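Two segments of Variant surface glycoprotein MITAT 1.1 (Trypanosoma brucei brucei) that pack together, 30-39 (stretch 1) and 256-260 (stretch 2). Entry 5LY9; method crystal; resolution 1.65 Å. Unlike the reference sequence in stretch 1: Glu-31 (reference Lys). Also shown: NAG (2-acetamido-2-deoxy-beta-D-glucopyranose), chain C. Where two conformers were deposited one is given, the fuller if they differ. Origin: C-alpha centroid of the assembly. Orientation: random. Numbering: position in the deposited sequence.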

# COMPACT_ATOMS: atom_id res chain seq x y z
N ASN A 30 6.54 -5.52 -3.63
CA ASN A 30 7.60 -5.64 -4.59
C ASN A 30 7.43 -4.56 -5.68
O ASN A 30 8.40 -3.88 -6.08
N GLU A 31 6.21 -4.40 -6.17
CA GLU A 31 6.00 -3.46 -7.31
C GLU A 31 6.24 -2.00 -6.86
O GLU A 31 6.89 -1.22 -7.56
N GLY A 32 5.78 -1.68 -5.68
CA GLY A 32 6.08 -0.36 -5.09
C GLY A 32 7.55 -0.09 -4.92
O GLY A 32 8.04 1.02 -5.21
N GLN A 33 8.28 -1.09 -4.43
CA GLN A 33 9.70 -0.95 -4.30
C GLN A 33 10.40 -0.75 -5.62
O GLN A 33 11.36 0.03 -5.69
N GLU A 34 9.94 -1.43 -6.65
CA GLU A 34 10.52 -1.28 -8.00
C GLU A 34 10.15 0.09 -8.57
O GLU A 34 10.99 0.70 -9.22
N VAL A 35 8.94 0.57 -8.31
CA VAL A 35 8.60 1.92 -8.74
C VAL A 35 9.54 2.92 -8.08
O VAL A 35 10.12 3.79 -8.77
N ILE A 36 9.77 2.81 -6.77
CA ILE A 36 10.63 3.74 -6.07
C ILE A 36 12.09 3.61 -6.55
O ILE A 36 12.78 4.60 -6.80
N SER A 37 12.53 2.34 -6.75
CA SER A 37 13.82 2.10 -7.29
C SER A 37 14.04 2.80 -8.64
O SER A 37 15.07 3.42 -8.85
N ASN A 38 13.08 2.70 -9.52
CA ASN A 38 13.13 3.41 -10.81
C ASN A 38 13.21 4.93 -10.66
O ASN A 38 14.03 5.60 -11.32
N ILE A 39 12.41 5.45 -9.76
CA ILE A 39 12.49 6.90 -9.44
C ILE A 39 13.88 7.29 -8.95
O ILE A 39 14.46 8.31 -9.36
N GLU A 256 -3.47 -2.07 -11.29
CA GLU A 256 -2.24 -1.89 -10.52
C GLU A 256 -1.25 -1.07 -11.33
O GLU A 256 -0.95 -1.37 -12.52
N ALA A 257 -0.65 -0.07 -10.65
CA ALA A 257 0.54 0.64 -11.21
C ALA A 257 1.73 -0.32 -11.22
O ALA A 257 1.94 -1.05 -10.27
N LYS A 258 2.53 -0.23 -12.27
CA LYS A 258 3.70 -1.04 -12.46
C LYS A 258 4.91 -0.17 -12.65
O LYS A 258 4.85 0.92 -13.26
N ALA A 259 6.03 -0.68 -12.19
CA ALA A 259 7.29 0.00 -12.34
C ALA A 259 7.66 0.26 -13.78
O ALA A 259 8.27 1.31 -14.11
N LYS A 260 7.26 -0.63 -14.67
CA LYS A 260 7.45 -0.44 -16.09
C LYS A 260 6.57 0.60 -16.76
O LYS A 260 6.78 0.85 -17.94

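An irregular segment lies against one side of a helix here, and the pairing is small, burying 282 Å² in all. The helix presents Glu-31, Glu-34, Val-35 and Asn-38, spaced three or four residues apart so that they share one side, while Gln-33 points away and Gly-32 has no side chain to offer.

Stretch 2 opens with Glu-256, whose CA-to-CB bond points toward the helix but whose CB stays 6.1 Å from CG of Glu-31. Within this stretch, with chi1 m and chi2 t, its OE1 receives NZ of Lys-258 at 3.1 Å in a salt bridge linking the two side chains; both carboxylate oxygens also have partners elsewhere in the structure. Ala-257 contributes backbone rather than side chain. Its methyl is directed sideways, and the contact is made by its carbonyl, with O lying 3.4 Å from CG of Glu-31.

Lys-258 is directed away overall, yet its CB sits 3.7 Å from OE2 of Glu-31. The m, m, t, t rotamer carries the amine back toward Glu-256, and no direct salt bridge to Glu-31 forms. Water 1 fills the gap instead, donating to OE1 of Glu-31 at 2.8 Å and accepting from NZ of Lys-258 at 2.9 Å.

Ala-259 is the centre of the contact, with 96 Å² covered and its CB pointing toward the helix. The backbones come close at this methyl-bearing residue: its CA is 4.3 Å from CA of Val-35. Its CB meets CB of Glu-34 at 3.5 Å and CG2 of Val-35 at 4.0 Å, while that same CG2, placed by a t rotamer, reaches CA of Ala-259 at 3.6 Å. Polar groups of the helix address both ends of this residue. Glu-31, with chi1 t and chi2 p, brings OE2 to N of Ala-259 at 2.8 Å, and the 170° angle marks a nearly linear hydrogen bond. Asn-38, with chi1 m, sends ND2 to O of Ala-259 at 3.0 Å, a weak bond because its angle is only 125°; ND2 also has a partner elsewhere in the structure. Beside it, CG of Asn-38 lies 3.6 Å from the acetyl C8 of NAG.

Lys-260 points away and leaves the contact, but its backbone remains linked through water 2, which accepts from N of Lys-260 at 3.1 Å and donates to OE2 of Glu-31 at 2.7 Å. Glu-31 differs from the reference sequence, yet in this crystal its carboxylate organises much of the polar network. The pattern is an alanine at the closest backbone approach, its N bonded to a helix carboxylate and its O weakly to a side-chain amide.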

# COMPACT_ATOMS: atom_id res chain seq x y z
CB ASN A 30 7.62 -6.99 -5.26
CG ASN A 30 8.90 -7.16 -6.09
OD1 ASN A 30 9.99 -7.24 -5.53
ND2 ASN A 30 8.76 -7.14 -7.42
CB GLU A 31 4.62 -3.60 -7.86
CG GLU A 31 4.48 -3.05 -9.26
CD GLU A 31 5.21 -3.91 -10.29
OE1 GLU A 31 5.05 -5.19 -10.29
OE2 GLU A 31 5.90 -3.30 -11.17
CB GLN A 33 10.33 -2.15 -3.55
CG GLN A 33 9.90 -2.23 -2.07
CD GLN A 33 10.34 -3.49 -1.36
OE1 GLN A 33 10.34 -4.56 -1.96
NE2 GLN A 33 10.77 -3.37 -0.13
CB GLU A 34 10.03 -2.39 -8.92
CG GLU A 34 10.78 -3.71 -8.63
CD GLU A 34 12.28 -3.50 -8.80
OE1 GLU A 34 12.74 -3.01 -9.89
OE2 GLU A 34 13.00 -3.68 -7.78
CB VAL A 35 7.16 2.27 -8.37
CG1 VAL A 35 6.95 3.76 -8.51
CG2 VAL A 35 6.16 1.47 -9.20
CB ILE A 36 10.53 3.57 -4.56
CG1 ILE A 36 9.15 3.94 -4.05
CG2 ILE A 36 11.55 4.43 -3.91
CD1 ILE A 36 8.83 3.42 -2.63
CB SER A 37 14.08 0.60 -7.42
OG SER A 37 15.33 0.38 -7.99
CB ASN A 38 11.96 3.06 -11.72
CG ASN A 38 12.11 1.71 -12.40
OD1 ASN A 38 13.14 1.01 -12.26
ND2 ASN A 38 11.13 1.38 -13.19
CB ILE A 39 11.40 7.25 -8.39
CG1 ILE A 39 10.02 7.21 -9.05
CG2 ILE A 39 11.64 8.65 -7.80
CD1 ILE A 39 8.82 7.18 -8.11
CB GLU A 256 -1.58 -3.22 -10.24
CG GLU A 256 -2.38 -4.06 -9.28
CD GLU A 256 -1.95 -5.52 -9.20
OE1 GLU A 256 -1.25 -5.97 -10.08
OE2 GLU A 256 -2.38 -6.23 -8.22
CB ALA A 257 0.89 1.86 -10.36
CB LYS A 258 3.55 -1.88 -13.71
CG LYS A 258 2.25 -2.69 -13.92
CD LYS A 258 2.18 -3.90 -13.06
CE LYS A 258 0.81 -4.55 -13.20
NZ LYS A 258 0.76 -5.81 -12.39
CB ALA A 259 8.37 -0.81 -11.63
CB LYS A 260 7.29 -1.78 -16.83
CG LYS A 260 5.89 -2.22 -16.96
CD LYS A 260 5.72 -3.66 -17.50
CE LYS A 260 4.30 -4.07 -17.20
NZ LYS A 260 3.42 -3.19 -18.00
C1 NAG C . 17.03 6.06 -17.33
C2 NAG C . 17.30 4.92 -16.36
C3 NAG C . 18.53 5.15 -15.55
C4 NAG C . 19.69 5.40 -16.53
C5 NAG C . 19.35 6.56 -17.45
C6 NAG C . 20.40 6.87 -18.53
C7 NAG C . 15.37 3.68 -15.52
C8 NAG C . 14.23 3.59 -14.55
N2 NAG C . 16.17 4.75 -15.46
O3 NAG C . 18.82 3.99 -14.78
O4 NAG C . 20.82 5.76 -15.74
O5 NAG C . 18.18 6.24 -18.16
O6 NAG C . 20.76 5.66 -19.21
O7 NAG C . 15.56 2.82 -16.35
O HOH W 1 2.40 -6.20 -10.09
O HOH W 2 6.76 -3.58 -13.73